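Local coordinates for isochorismatase family protein family (Burkholderia thailandensis, PDB 3TXY) that is of unknown function but belongs to the isochorismatase (cysteine hydrolase) family, though it lacks the cysteine nucleophile usual there, at residues Pro29-Gln33 / Ser158-Trp164; Val39-Ala43 / Ala92-Gly96; Val56-Ser62 / Asp101-His107; Ile126-Thr132 / Asn151-Val157. One frame throughout, in Å; residues are numbered along the deposited sequence.

Overall arrangement
Strand 14-19, first in the chain, lies inside a six-stranded parallel sheet, and the loop after helix 23-26 supplies the first half of contact 1. Helix 35-51 (contact 2) and strand 56-61 (contact 3) follow. The chain then returns to each in turn, at Ala92-Gly96 and at Asp101-His107, so contacts 2 and 3 cross, and Leu95 packs on Phe58 where they meet. Contact 4 comes later in series, closing the beta-alpha-beta unit of strands 128-134 and 153-162; it is joined to contact 2 by a probable hydrogen bond between Thr42 and Thr132. Contact 1 closes last, at the end of strand 153-162, and the other three nest within its loop.

Contact 1. Residues Pro29-Gln33 / Ser158-Trp164; sequences PMVPQ and SDAVSTW. Unlike the reference sequence in segment 29-33: Met30 (reference Val).
Val31 and Thr163 form a single antiparallel bridge that fastens the loop between helices 23-26 and 35-51 to the chain around the end of strand 153-162. Val31 N donates to Thr163 O (2.8 Å) and Thr163 N returns a bond to Val31 O (2.9 Å). Beside the bridge, Ser162 and Gln33 grip each other twice: Ser162 OG gives its proton to Gln33 O at 2.7 Å and accepts Gln33 NE2 at 3.0 Å. Gln33 can fold back in this way because its chain bends at chi2 (-88°), laying the amide across the corner at Ser158-Ala160, where the chain leaves the parallel sheet of this alpha/beta fold. There NE2 also reaches a lone pair of Ser158 O (3.3 Å), while OE1 lies over Asp159 CA at 3.4 Å and takes a bond from a water. The Asp159 carboxylate turns elsewhere, to Ala186 N. Met30 contributes apolar contact, its CG and SD each 3.7 Å from Ser162 CB. The Thr163 side chain turns off the bridge, OG1 bonding Asn137 OD1; next along, the Trp164 ring enters the dimer interface, in cation-pi contact with Lys179 and packed on Phe171, both of the second subunit.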
# COMPACT_ATOMS: atom_id res chain seq x y z
N PRO A 29 1.67 20.26 10.04
CA PRO A 29 1.27 19.85 11.38
C PRO A 29 1.18 18.33 11.45
O PRO A 29 0.68 17.71 10.52
CB PRO A 29 -0.10 20.51 11.56
CG PRO A 29 -0.62 20.68 10.16
CD PRO A 29 0.60 21.00 9.34
N MET A 30 1.73 17.74 12.52
CA MET A 30 1.75 16.28 12.62
C MET A 30 1.98 15.79 14.04
O MET A 30 2.51 16.52 14.90
CB MET A 30 2.80 15.69 11.68
CG MET A 30 4.24 16.01 12.06
SD MET A 30 5.38 15.49 10.76
CE MET A 30 5.16 16.86 9.61
N VAL A 31 1.57 14.55 14.28
CA VAL A 31 1.66 13.96 15.60
C VAL A 31 2.12 12.51 15.46
O VAL A 31 1.97 11.92 14.38
CB VAL A 31 0.30 14.03 16.33
CG1 VAL A 31 -0.02 15.49 16.70
CG2 VAL A 31 -0.80 13.38 15.49
N PRO A 32 2.63 11.90 16.55
CA PRO A 32 2.77 12.36 17.93
C PRO A 32 4.08 13.11 18.21
O PRO A 32 4.32 13.52 19.34
CB PRO A 32 2.72 11.05 18.71
CG PRO A 32 3.41 10.10 17.81
CD PRO A 32 3.00 10.48 16.41
N GLN A 33 4.92 13.26 17.20
CA GLN A 33 6.05 14.15 17.29
C GLN A 33 6.14 15.04 16.05
O GLN A 33 5.62 14.68 14.99
CB GLN A 33 7.36 13.37 17.55
CG GLN A 33 7.66 12.25 16.58
CD GLN A 33 7.06 10.90 16.94
OE1 GLN A 33 7.14 10.45 18.09
NE2 GLN A 33 6.54 10.22 15.93
N SER A 158 8.61 3.98 15.46
CA SER A 158 7.42 4.64 15.97
C SER A 158 7.63 6.10 16.33
O SER A 158 6.74 6.95 16.09
CB SER A 158 6.86 3.86 17.17
OG SER A 158 7.80 3.75 18.19
N ASP A 159 8.80 6.42 16.88
CA ASP A 159 9.10 7.81 17.25
C ASP A 159 9.85 8.56 16.15
O ASP A 159 10.40 9.64 16.40
CB ASP A 159 9.79 7.89 18.62
CG ASP A 159 11.05 7.06 18.72
OD1 ASP A 159 11.30 6.19 17.87
OD2 ASP A 159 11.80 7.30 19.70
N ALA A 160 9.85 8.01 14.93
CA ALA A 160 10.35 8.74 13.77
C ALA A 160 9.42 8.61 12.57
O ALA A 160 9.88 8.75 11.43
CB ALA A 160 11.77 8.29 13.43
N VAL A 161 8.15 8.33 12.82
CA VAL A 161 7.08 8.48 11.83
C VAL A 161 5.95 9.29 12.48
O VAL A 161 5.58 9.04 13.64
CB VAL A 161 6.55 7.13 11.28
CG1 VAL A 161 7.68 6.37 10.56
CG2 VAL A 161 5.91 6.24 12.36
N SER A 162 5.41 10.25 11.73
CA SER A 162 4.29 11.07 12.20
C SER A 162 3.26 11.26 11.11
O SER A 162 3.52 11.06 9.91
CB SER A 162 4.78 12.41 12.74
OG SER A 162 5.60 12.21 13.88
N THR A 163 2.06 11.63 11.53
CA THR A 163 0.92 11.72 10.63
C THR A 163 -0.10 12.74 11.15
O THR A 163 0.22 13.54 12.04
CB THR A 163 0.34 10.32 10.36
OG1 THR A 163 -0.61 10.39 9.30
CG2 THR A 163 -0.29 9.66 11.61
N TRP A 164 -1.30 12.75 10.58
CA TRP A 164 -2.23 13.88 10.81
C TRP A 164 -3.06 13.78 12.07
O TRP A 164 -3.70 14.76 12.47
CB TRP A 164 -3.16 14.07 9.62
CG TRP A 164 -4.04 12.88 9.37
CD1 TRP A 164 -5.22 12.55 10.02
CD2 TRP A 164 -3.79 11.79 8.44
NE1 TRP A 164 -5.72 11.37 9.54
CE2 TRP A 164 -4.91 10.86 8.60
CE3 TRP A 164 -2.81 11.51 7.51
CZ2 TRP A 164 -5.02 9.72 7.84
CZ3 TRP A 164 -2.93 10.34 6.76
CH2 TRP A 164 -4.00 9.47 6.93
O HOH W 1 5.96 8.17 19.26

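Contact 2. Residues Val39-Ala43 / Ala92-Gly96; sequences VAKTA and APALG
Val39 pushes its two methyls into the short turn formed by Ala92-Gly96. With CG1 anti to the backbone N (chi1 171°), that branch lies over the peptide between Ala94 and Leu95, 3.5 Å from Leu95 N, and also meets Ala94 CB at 3.8 Å; the other branch, CG2, faces Ala92 CB at 4.1 Å. One helical turn on, Ala43 CB rests near two carbonyls of the turn, about 4.0 Å from Ala94 O and from Leu95 O. Thr42 completes the surface with its methyl: CG2 meets Leu95 CD1 at 3.8 Å, the two side chains crossing at a slant. The contact is thus one of van der Waals packing, with backbone atoms of the turn forming much of what Val39 and Ala43 touch. It joins the segment leading to edge strand 102-106 to helix 35-51, the main helix of the crossover that links parallel strands 14-19 and 56-61. The turn holds its own shape: Leu95 N bonds back to Ala92 O (2.9 Å) in a 3-10 segment, and Gly96 leaves it with a positive phi. Farther out, Ala92 is hydrogen-bonded through its backbone to Leu21, which the side chains of Thr42 and Leu95 both touch. Thr42 OG1 looks the other way, bonding Val38 O within the helix and Thr132 OG1 on strand 128-134.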
# COMPACT_ATOMS: atom_id res chain seq x y z
N VAL A 39 12.90 14.50 11.89
CA VAL A 39 14.19 14.81 11.27
C VAL A 39 15.34 14.50 12.24
O VAL A 39 16.29 13.82 11.88
CB VAL A 39 14.26 16.28 10.79
CG1 VAL A 39 15.69 16.65 10.37
CG2 VAL A 39 13.29 16.50 9.64
N ALA A 40 15.22 14.96 13.48
CA ALA A 40 16.31 14.77 14.47
C ALA A 40 16.56 13.29 14.74
O ALA A 40 17.70 12.83 14.76
CB ALA A 40 15.98 15.47 15.77
N LYS A 41 15.47 12.55 14.94
CA LYS A 41 15.57 11.13 15.25
C LYS A 41 16.20 10.37 14.11
O LYS A 41 17.01 9.45 14.30
CB LYS A 41 14.18 10.58 15.45
CG LYS A 41 14.11 9.40 16.36
CD LYS A 41 14.03 9.89 17.78
CE LYS A 41 15.27 9.56 18.54
NZ LYS A 41 15.03 9.98 19.95
N THR A 42 15.82 10.76 12.89
CA THR A 42 16.32 10.11 11.69
C THR A 42 17.83 10.35 11.54
O THR A 42 18.59 9.43 11.23
CB THR A 42 15.57 10.61 10.45
OG1 THR A 42 14.19 10.22 10.54
CG2 THR A 42 16.17 10.02 9.18
N ALA A 43 18.26 11.59 11.78
CA ALA A 43 19.68 11.91 11.73
C ALA A 43 20.49 11.06 12.74
O ALA A 43 21.54 10.53 12.40
CB ALA A 43 19.91 13.39 11.97
N ALA A 92 15.46 18.80 4.45
CA ALA A 92 15.61 19.62 5.65
C ALA A 92 17.10 19.71 6.01
O ALA A 92 17.75 18.68 6.14
CB ALA A 92 14.83 18.99 6.78
N PRO A 93 17.65 20.93 6.17
CA PRO A 93 19.08 21.04 6.53
C PRO A 93 19.48 20.21 7.77
O PRO A 93 20.57 19.63 7.79
CB PRO A 93 19.28 22.53 6.79
CG PRO A 93 18.21 23.20 5.99
CD PRO A 93 17.04 22.25 5.94
N ALA A 94 18.61 20.11 8.78
CA ALA A 94 18.95 19.35 9.98
C ALA A 94 19.04 17.85 9.74
O ALA A 94 19.51 17.12 10.60
CB ALA A 94 17.97 19.66 11.11
N LEU A 95 18.60 17.38 8.58
CA LEU A 95 18.67 15.95 8.26
C LEU A 95 20.10 15.47 8.01
O LEU A 95 20.38 14.29 8.14
CB LEU A 95 17.80 15.63 7.04
CG LEU A 95 17.50 14.16 6.76
CD1 LEU A 95 16.71 13.54 7.90
CD2 LEU A 95 16.71 14.08 5.45
N GLY A 96 21.00 16.39 7.66
CA GLY A 96 22.40 16.08 7.44
C GLY A 96 22.70 15.15 6.28
O GLY A 96 23.58 14.29 6.38

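Contact 3. Residues Val56-Ser62 / Asp101-His107; sequences VIFVHTS and DVVVTKH
From Val56 and Val102 to Ser62 and Lys106, six backbone hydrogen bonds join strands 56-61 and 102-106 in parallel, their axes 25° apart with the usual twist of an alpha/beta sheet. Strand 102-106 is one of the sheet's two edges within this chain; strand 56-61 has strand 14-19 as its other neighbour. On the face turned to helix 117-123, Ile57 CG2 meets Val104 CG2 at 3.6 Å and the Val59 side chain lies alongside that of Val104. Farther along this face Lys106, extended until it bends at chi4 (82°), crosses Val59 and puts NZ 2.8 Å from Thr61 OG1. NZ also meets Asp20 in a salt bridge and the carbonyls of Gln108 and Trp109, more acceptors than N-H groups, so some are shared; Thr61 OG1 bonds Asp20 too. Asp20 and Lys106 probably match the aspartate and lysine of the family's Asp-Lys-Cys triad, but this chain contains no cysteine, so the usual nucleophile is missing. On the face of Phe58 and His60, Asp101 OD2, from just before strand 102-106, meets the Phe58 ring edge 3.3 Å from CE2 and is held by Arg50 (salt bridge) and Gln98 N. His60 is clamped at both nitrogens, ND1 by Ser89 O and NE2 by Thr105 OG1 (2.8 Å). Beyond the strands, His107 ND1 donates to Ser62 O at 2.7 Å, the oxygen in the imidazole plane and the N-H almost straight (165°).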
# COMPACT_ATOMS: atom_id res chain seq x y z
N VAL A 56 22.37 4.53 4.04
CA VAL A 56 21.31 5.46 4.42
C VAL A 56 20.68 6.03 3.15
O VAL A 56 21.37 6.58 2.30
CB VAL A 56 21.84 6.59 5.31
CG1 VAL A 56 20.69 7.55 5.66
CG2 VAL A 56 22.48 5.99 6.56
N ILE A 57 19.36 5.87 3.05
CA ILE A 57 18.65 6.17 1.83
C ILE A 57 17.61 7.21 2.15
O ILE A 57 16.69 6.95 2.93
CB ILE A 57 17.97 4.94 1.22
CG1 ILE A 57 19.01 3.84 0.97
CG2 ILE A 57 17.28 5.35 -0.07
CD1 ILE A 57 18.40 2.54 0.50
N PHE A 58 17.81 8.39 1.58
CA PHE A 58 16.90 9.49 1.79
C PHE A 58 16.02 9.70 0.58
O PHE A 58 16.52 9.94 -0.54
CB PHE A 58 17.66 10.78 2.07
CG PHE A 58 18.42 10.77 3.36
CD1 PHE A 58 17.76 10.82 4.58
CD2 PHE A 58 19.81 10.75 3.36
CE1 PHE A 58 18.47 10.84 5.78
CE2 PHE A 58 20.51 10.77 4.55
CZ PHE A 58 19.83 10.80 5.76
N VAL A 59 14.71 9.64 0.83
CA VAL A 59 13.71 9.72 -0.21
C VAL A 59 13.02 11.10 -0.16
O VAL A 59 12.61 11.56 0.90
CB VAL A 59 12.64 8.62 -0.02
CG1 VAL A 59 11.52 8.74 -1.05
CG2 VAL A 59 13.28 7.23 -0.07
N HIS A 60 12.86 11.73 -1.31
CA HIS A 60 12.07 12.94 -1.38
C HIS A 60 11.18 12.87 -2.58
O HIS A 60 11.41 12.08 -3.49
CB HIS A 60 12.95 14.21 -1.38
CG HIS A 60 13.78 14.38 -2.61
ND1 HIS A 60 13.95 15.58 -3.20
CD2 HIS A 60 14.50 13.47 -3.36
CE1 HIS A 60 14.73 15.43 -4.28
NE2 HIS A 60 15.07 14.15 -4.38
N THR A 61 10.13 13.68 -2.54
CA THR A 61 9.14 13.78 -3.60
C THR A 61 9.37 15.05 -4.38
O THR A 61 9.55 16.14 -3.81
CB THR A 61 7.73 13.82 -3.00
OG1 THR A 61 7.54 12.67 -2.18
CG2 THR A 61 6.65 13.88 -4.09
N SER A 62 9.37 14.92 -5.70
CA SER A 62 9.49 16.06 -6.58
C SER A 62 8.58 15.88 -7.78
O SER A 62 8.38 14.78 -8.23
CB SER A 62 10.92 16.19 -7.09
OG SER A 62 11.03 17.33 -7.93
N ASP A 101 25.41 9.56 0.58
CA ASP A 101 24.15 8.97 0.95
C ASP A 101 23.37 8.70 -0.31
O ASP A 101 23.58 9.35 -1.33
CB ASP A 101 23.38 9.91 1.87
CG ASP A 101 24.00 10.00 3.25
OD1 ASP A 101 24.69 9.04 3.67
OD2 ASP A 101 23.79 11.03 3.93
N VAL A 102 22.47 7.74 -0.24
CA VAL A 102 21.67 7.42 -1.41
C VAL A 102 20.49 8.35 -1.40
O VAL A 102 19.82 8.45 -0.39
CB VAL A 102 21.22 5.97 -1.35
CG1 VAL A 102 20.40 5.61 -2.58
CG2 VAL A 102 22.44 5.07 -1.21
N VAL A 103 20.28 9.08 -2.50
CA VAL A 103 19.10 9.96 -2.65
C VAL A 103 18.16 9.36 -3.70
O VAL A 103 18.56 9.13 -4.84
CB VAL A 103 19.50 11.41 -3.04
CG1 VAL A 103 18.25 12.23 -3.39
CG2 VAL A 103 20.26 12.08 -1.91
N VAL A 104 16.92 9.09 -3.28
CA VAL A 104 15.88 8.53 -4.15
C VAL A 104 14.81 9.58 -4.34
O VAL A 104 14.34 10.16 -3.36
CB VAL A 104 15.26 7.28 -3.52
CG1 VAL A 104 14.01 6.83 -4.32
CG2 VAL A 104 16.31 6.18 -3.40
N THR A 105 14.42 9.80 -5.59
CA THR A 105 13.40 10.80 -5.91
C THR A 105 12.14 10.12 -6.40
O THR A 105 12.19 9.34 -7.35
CB THR A 105 13.89 11.78 -6.98
OG1 THR A 105 15.11 12.37 -6.55
CG2 THR A 105 12.86 12.89 -7.25
N LYS A 106 11.02 10.39 -5.75
CA LYS A 106 9.75 9.76 -6.14
C LYS A 106 8.73 10.81 -6.57
O LYS A 106 8.90 12.02 -6.31
CB LYS A 106 9.19 8.90 -4.98
CG LYS A 106 8.75 9.66 -3.74
CD LYS A 106 8.27 8.73 -2.63
CE LYS A 106 7.97 9.48 -1.34
NZ LYS A 106 6.61 10.12 -1.33
N HIS A 107 7.67 10.35 -7.23
CA HIS A 107 6.62 11.21 -7.79
C HIS A 107 5.22 10.83 -7.34
O HIS A 107 4.25 11.15 -8.03
CB HIS A 107 6.63 11.18 -9.33
CG HIS A 107 7.99 11.40 -9.95
ND1 HIS A 107 8.72 12.53 -9.75
CD2 HIS A 107 8.71 10.63 -10.87
CE1 HIS A 107 9.86 12.45 -10.46
NE2 HIS A 107 9.85 11.30 -11.16
O HOH W 2 24.85 5.75 3.10

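Contact 4. Residues Ile126-Thr132 / Asn151-Val157; sequences ITDIVLT and NYNVVVV
Asp128 and Asn153 both turn CG beside their own backbone N (chi1 -69° and -59°), which brings carboxylate and amide together on one face at the start of two neighbouring parallel strands. These strands, 128-134 and 153-162, belong to a beta-alpha-beta unit whose helix 136-149 packs on the other face, against Ile129, Leu131 and Val154. Asn153 ND2 donates to Asp128 OD1 at 2.9 Å, from above the carboxylate plane; Thr127 OG1 reaches the same oxygen at 2.7 Å from the opposite face. With OD2 bonded to Asn11 N, the carboxylate is gripped at both oxygens. The amide is anchored at both ends too, since Asn153 OD1 accepts Lys74 N of the second subunit, and this strand start therefore joins the dimer interface.

Five backbone bonds run from Asn153 N to Val157 N, zipping the strands together. Ahead of them, Asn151 with its positive phi closes helix 136-149 in a Schellman motif, and a water donates to both Asn151 O (2.6 Å) and Thr127 O (2.9 Å). The Tyr152 ring turns an edge to the loop carbonyls, CE1 lying 3.3 Å from Ile126 O, while its hydroxyl bonds Asp118. Across the helix-covered face, Leu131 CD2 meets Val154 CG1 at 4.0 Å. On the other face Val130 lies alongside Val155 and slants across to Val157, where CG1 of Val130 and CG2 of Val157 are only 3.5 Å apart, a tight pair of methyls.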
# COMPACT_ATOMS: atom_id res chain seq x y z
N ILE A 126 20.90 -5.71 0.51
CA ILE A 126 20.08 -5.39 1.69
C ILE A 126 18.84 -6.28 1.79
O ILE A 126 18.10 -6.46 0.82
CB ILE A 126 19.63 -3.92 1.65
CG1 ILE A 126 20.86 -2.99 1.67
CG2 ILE A 126 18.68 -3.62 2.80
CD1 ILE A 126 21.79 -3.15 2.86
N THR A 127 18.61 -6.84 2.98
CA THR A 127 17.47 -7.71 3.23
C THR A 127 16.43 -7.07 4.16
O THR A 127 15.27 -7.47 4.14
CB THR A 127 17.93 -9.03 3.88
OG1 THR A 127 18.56 -8.73 5.13
CG2 THR A 127 18.90 -9.76 2.96
N ASP A 128 16.85 -6.07 4.95
CA ASP A 128 16.06 -5.49 6.01
C ASP A 128 16.04 -3.97 5.80
O ASP A 128 17.08 -3.37 5.49
CB ASP A 128 16.70 -5.77 7.39
CG ASP A 128 16.65 -7.25 7.82
OD1 ASP A 128 16.73 -8.16 6.96
OD2 ASP A 128 16.59 -7.49 9.05
N ILE A 129 14.88 -3.35 5.96
CA ILE A 129 14.81 -1.88 5.94
C ILE A 129 14.22 -1.34 7.24
O ILE A 129 13.26 -1.89 7.79
CB ILE A 129 14.11 -1.27 4.69
CG1 ILE A 129 12.60 -1.56 4.64
CG2 ILE A 129 14.77 -1.75 3.40
CD1 ILE A 129 11.90 -0.81 3.50
N VAL A 130 14.84 -0.27 7.73
CA VAL A 130 14.35 0.49 8.86
C VAL A 130 13.79 1.78 8.29
O VAL A 130 14.49 2.56 7.65
CB VAL A 130 15.46 0.72 9.90
CG1 VAL A 130 15.00 1.73 10.96
CG2 VAL A 130 15.85 -0.62 10.52
N LEU A 131 12.49 1.98 8.53
CA LEU A 131 11.72 3.04 7.92
C LEU A 131 11.37 4.17 8.89
O LEU A 131 10.89 3.95 9.99
CB LEU A 131 10.45 2.42 7.35
CG LEU A 131 9.81 2.80 6.04
CD1 LEU A 131 10.75 3.14 4.89
CD2 LEU A 131 8.89 1.62 5.64
N THR A 132 11.68 5.39 8.46
CA THR A 132 11.25 6.60 9.14
C THR A 132 10.59 7.53 8.13
O THR A 132 10.69 7.33 6.91
CB THR A 132 12.42 7.35 9.81
OG1 THR A 132 13.14 8.14 8.85
CG2 THR A 132 13.37 6.39 10.47
N ASN A 151 9.62 -8.83 -0.25
CA ASN A 151 10.36 -9.80 0.56
C ASN A 151 11.44 -9.19 1.42
O ASN A 151 12.39 -9.88 1.81
CB ASN A 151 10.96 -10.92 -0.29
CG ASN A 151 11.29 -12.17 0.51
OD1 ASN A 151 10.50 -12.62 1.33
ND2 ASN A 151 12.48 -12.75 0.25
N TYR A 152 11.30 -7.90 1.75
CA TYR A 152 12.17 -7.24 2.72
C TYR A 152 11.59 -7.38 4.11
O TYR A 152 10.36 -7.31 4.29
CB TYR A 152 12.31 -5.75 2.40
CG TYR A 152 13.07 -5.49 1.11
CD1 TYR A 152 14.46 -5.54 1.08
CD2 TYR A 152 12.40 -5.18 -0.07
CE1 TYR A 152 15.16 -5.34 -0.11
CE2 TYR A 152 13.09 -4.94 -1.25
CZ TYR A 152 14.47 -5.04 -1.27
OH TYR A 152 15.16 -4.82 -2.45
N ASN A 153 12.47 -7.56 5.10
CA ASN A 153 12.08 -7.44 6.51
C ASN A 153 11.97 -5.95 6.83
O ASN A 153 12.95 -5.20 6.70
CB ASN A 153 13.09 -8.10 7.42
CG ASN A 153 13.26 -9.57 7.12
OD1 ASN A 153 12.35 -10.37 7.37
ND2 ASN A 153 14.41 -9.92 6.56
N VAL A 154 10.76 -5.52 7.18
CA VAL A 154 10.48 -4.10 7.41
C VAL A 154 10.36 -3.81 8.91
O VAL A 154 9.65 -4.50 9.64
CB VAL A 154 9.18 -3.66 6.73
CG1 VAL A 154 8.90 -2.17 7.00
CG2 VAL A 154 9.20 -3.95 5.22
N VAL A 155 11.05 -2.75 9.35
CA VAL A 155 10.92 -2.23 10.69
C VAL A 155 10.50 -0.77 10.57
O VAL A 155 11.17 0.03 9.87
CB VAL A 155 12.25 -2.34 11.47
CG1 VAL A 155 12.09 -1.80 12.90
CG2 VAL A 155 12.72 -3.79 11.47
N VAL A 156 9.41 -0.40 11.23
CA VAL A 156 8.96 0.99 11.28
C VAL A 156 9.26 1.61 12.65
O VAL A 156 8.98 1.03 13.69
CB VAL A 156 7.47 1.12 10.95
CG1 VAL A 156 7.08 2.58 10.86
CG2 VAL A 156 7.19 0.42 9.63
N VAL A 157 9.84 2.81 12.62
CA VAL A 157 10.33 3.47 13.83
C VAL A 157 9.25 4.41 14.36
O VAL A 157 9.03 5.51 13.83
CB VAL A 157 11.64 4.27 13.58
CG1 VAL A 157 12.12 4.92 14.86
CG2 VAL A 157 12.72 3.34 12.99
O HOH W 3 14.74 -9.98 2.82